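Local coordinates for apoptosis regulator Bcl-2 homolog (Canarypox virus, PDB 5WOS), which inhibits host apoptosis and binds host BAK1, BAX and BH3-containing proteins such as BIM, BID and PUMA, supposedly preventing activation of BAK1 and BAX, at residues N25-Y30 with Y104-F109. Numbering follows the deposited sequence.
Sequences NYFIEY and YVTKVF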
loop_
_atom_site.group_PDB
_atom_site.type_symbol
_atom_site.label_atom_id
_atom_site.label_comp_id
_atom_site.label_asym_id
_atom_site.label_seq_id
_atom_site.Cartn_x
_atom_site.Cartn_y
_atom_site.Cartn_z
ATOM N N ASN A 25 -5.000 -2.751 -9.175
ATOM C CA ASN A 25 -5.831 -3.943 -9.259
ATOM C C ASN A 25 -6.096 -4.562 -7.892
ATOM O O ASN A 25 -7.173 -5.131 -7.679
ATOM C CB ASN A 25 -5.185 -4.965 -10.197
ATOM C CG ASN A 25 -5.529 -4.708 -11.655
ATOM O OD1 ASN A 25 -6.594 -5.099 -12.129
ATOM N ND2 ASN A 25 -4.627 -4.049 -12.374
ATOM N N TYR A 26 -5.152 -4.467 -6.952
ATOM C CA TYR A 26 -5.428 -4.983 -5.617
ATOM C C TYR A 26 -6.505 -4.154 -4.926
ATOM O O TYR A 26 -7.402 -4.707 -4.278
ATOM C CB TYR A 26 -4.157 -5.019 -4.774
ATOM C CG TYR A 26 -4.405 -5.560 -3.384
ATOM C CD1 TYR A 26 -4.313 -4.740 -2.270
ATOM C CD2 TYR A 26 -4.762 -6.885 -3.193
ATOM C CE1 TYR A 26 -4.556 -5.230 -1.005
ATOM C CE2 TYR A 26 -5.000 -7.384 -1.934
ATOM C CZ TYR A 26 -4.899 -6.551 -0.843
ATOM O OH TYR A 26 -5.141 -7.048 0.417
ATOM N N PHE A 27 -6.438 -2.828 -5.048
ATOM C CA PHE A 27 -7.492 -1.992 -4.487
ATOM C C PHE A 27 -8.838 -2.356 -5.097
ATOM O O PHE A 27 -9.824 -2.563 -4.380
ATOM C CB PHE A 27 -7.175 -0.510 -4.715
ATOM C CG PHE A 27 -6.058 0.022 -3.855
ATOM C CD1 PHE A 27 -5.265 -0.825 -3.095
ATOM C CD2 PHE A 27 -5.808 1.383 -3.800
ATOM C CE1 PHE A 27 -4.243 -0.323 -2.308
ATOM C CE2 PHE A 27 -4.794 1.886 -3.015
ATOM C CZ PHE A 27 -4.011 1.032 -2.269
ATOM N N ILE A 28 -8.891 -2.459 -6.427
ATOM C CA ILE A 28 -10.115 -2.891 -7.101
ATOM C C ILE A 28 -10.592 -4.218 -6.525
ATOM O O ILE A 28 -11.746 -4.356 -6.099
ATOM C CB ILE A 28 -9.878 -2.989 -8.619
ATOM C CG1 ILE A 28 -9.674 -1.592 -9.211
ATOM C CG2 ILE A 28 -11.049 -3.684 -9.307
ATOM C CD1 ILE A 28 -9.139 -1.603 -10.618
ATOM N N GLU A 29 -9.709 -5.219 -6.505
ATOM C CA GLU A 29 -10.112 -6.533 -6.018
ATOM C C GLU A 29 -10.551 -6.472 -4.561
ATOM O O GLU A 29 -11.515 -7.141 -4.170
ATOM C CB GLU A 29 -8.973 -7.539 -6.193
ATOM C CG GLU A 29 -9.337 -8.948 -5.710
ATOM C CD GLU A 29 -8.423 -10.032 -6.260
ATOM O OE1 GLU A 29 -7.628 -9.740 -7.178
ATOM O OE2 GLU A 29 -8.504 -11.181 -5.777
ATOM N N TYR A 30 -9.870 -5.668 -3.744
ATOM C CA TYR A 30 -10.211 -5.625 -2.328
ATOM C C TYR A 30 -11.520 -4.888 -2.082
ATOM O O TYR A 30 -12.233 -5.199 -1.123
ATOM C CB TYR A 30 -9.092 -4.966 -1.525
ATOM C CG TYR A 30 -9.404 -4.925 -0.049
ATOM C CD1 TYR A 30 -9.438 -6.092 0.700
ATOM C CD2 TYR A 30 -9.683 -3.728 0.592
ATOM C CE1 TYR A 30 -9.732 -6.069 2.044
ATOM C CE2 TYR A 30 -9.978 -3.694 1.939
ATOM C CZ TYR A 30 -10.002 -4.871 2.661
ATOM O OH TYR A 30 -10.292 -4.852 4.008
ATOM N N TYR A 104 -7.154 -0.623 2.805
ATOM C CA TYR A 104 -8.219 -0.478 3.793
ATOM C C TYR A 104 -8.853 0.905 3.711
ATOM O O TYR A 104 -10.083 1.037 3.692
ATOM C CB TYR A 104 -7.682 -0.738 5.201
ATOM C CG TYR A 104 -8.741 -0.567 6.264
ATOM C CD1 TYR A 104 -9.846 -1.403 6.299
ATOM C CD2 TYR A 104 -8.647 0.436 7.219
ATOM C CE1 TYR A 104 -10.825 -1.255 7.261
ATOM C CE2 TYR A 104 -9.625 0.594 8.188
ATOM C CZ TYR A 104 -10.712 -0.256 8.202
ATOM O OH TYR A 104 -11.692 -0.113 9.156
ATOM N N VAL A 105 -8.026 1.953 3.675
ATOM C CA VAL A 105 -8.545 3.315 3.553
ATOM C C VAL A 105 -9.446 3.428 2.332
ATOM O O VAL A 105 -10.544 3.994 2.394
ATOM C CB VAL A 105 -7.383 4.324 3.493
ATOM C CG1 VAL A 105 -7.838 5.665 2.920
ATOM C CG2 VAL A 105 -6.795 4.528 4.877
ATOM N N THR A 106 -8.991 2.888 1.201
ATOM C CA THR A 106 -9.776 2.963 -0.027
ATOM C C THR A 106 -11.152 2.341 0.174
ATOM O O THR A 106 -12.175 2.944 -0.171
ATOM C CB THR A 106 -9.024 2.273 -1.169
ATOM O OG1 THR A 106 -7.705 2.824 -1.279
ATOM C CG2 THR A 106 -9.745 2.470 -2.488
ATOM N N LYS A 107 -11.199 1.131 0.735
ATOM C CA LYS A 107 -12.486 0.519 1.042
ATOM C C LYS A 107 -13.292 1.402 1.986
ATOM O O LYS A 107 -14.502 1.574 1.806
ATOM C CB LYS A 107 -12.283 -0.868 1.655
ATOM C CG LYS A 107 -13.289 -1.924 1.188
ATOM C CD LYS A 107 -13.567 -2.948 2.281
ATOM C CE LYS A 107 -13.999 -4.291 1.714
ATOM N NZ LYS A 107 -15.189 -4.181 0.827
ATOM N N VAL A 108 -12.631 1.994 2.983
ATOM C CA VAL A 108 -13.336 2.793 3.983
ATOM C C VAL A 108 -13.977 4.012 3.335
ATOM O O VAL A 108 -15.150 4.323 3.582
ATOM C CB VAL A 108 -12.378 3.186 5.120
ATOM C CG1 VAL A 108 -12.928 4.367 5.926
ATOM C CG2 VAL A 108 -12.147 1.989 6.030
ATOM N N PHE A 109 -13.224 4.718 2.489
ATOM C CA PHE A 109 -13.810 5.829 1.751
ATOM C C PHE A 109 -14.844 5.354 0.744
ATOM O O PHE A 109 -15.728 6.127 0.361
ATOM C CB PHE A 109 -12.721 6.628 1.031
ATOM C CG PHE A 109 -12.036 7.647 1.895
ATOM C CD1 PHE A 109 -12.766 8.488 2.714
ATOM C CD2 PHE A 109 -10.658 7.771 1.876
ATOM C CE1 PHE A 109 -12.137 9.427 3.498
ATOM C CE2 PHE A 109 -10.026 8.707 2.660
ATOM C CZ PHE A 109 -10.768 9.539 3.469
#
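The Lys107 chain rises past the CE2 edge of the Tyr30 ring, from CB beside CE2 to CE over one face, crossing the tyrosine at about a right angle; CE of Lys107 stands 4.0 Å above the plane of that ring, displaced toward the rim. CB and CD of Lys107 both come within 3.7 Å of Tyr30 CE2, so the methylenes pack chiefly against the CE2 corner, and CE alone among them reaches over the face. At 5.5 Å from the Tyr30 centroid, Lys107 NZ adds at most a weak cation-pi attraction; bends at chi2 and chi4 carry its amine toward the end of helix 14-32, where Cys31 O accepts a weak hydrogen bond. With its ring anti to the backbone N (chi1 -179°), Tyr30 extends toward helix 92-112 and places OH at the edge of the Tyr104 ring, 4.2 Å from Tyr104 CD1. Val108 CG2, from its own helix, stands 3.4 Å above one face of the Tyr104 ring, offset toward the rim.

Phe27 and Thr106 cross at about a right angle, with Thr106 OG1 3.5 Å from Phe27 CD2. That hydroxyl sits beside its own backbone N (chi1 -54°) and is hydrogen-bonded to Gly102 O one turn back, so its polar need is met within the helix while it packs against the ring.

The two segments cross at -48°, their axes 9.5 Å apart, within the all-helical Bcl-2 fold. Ala103 of helix 92-112 also touches Phe27 and Tyr30. Helix 121-138 continues the packing through Pro122 and Ile125 on Phe27 and Met121 on Thr106, while helix 43-69 brings Ile61 against Tyr104.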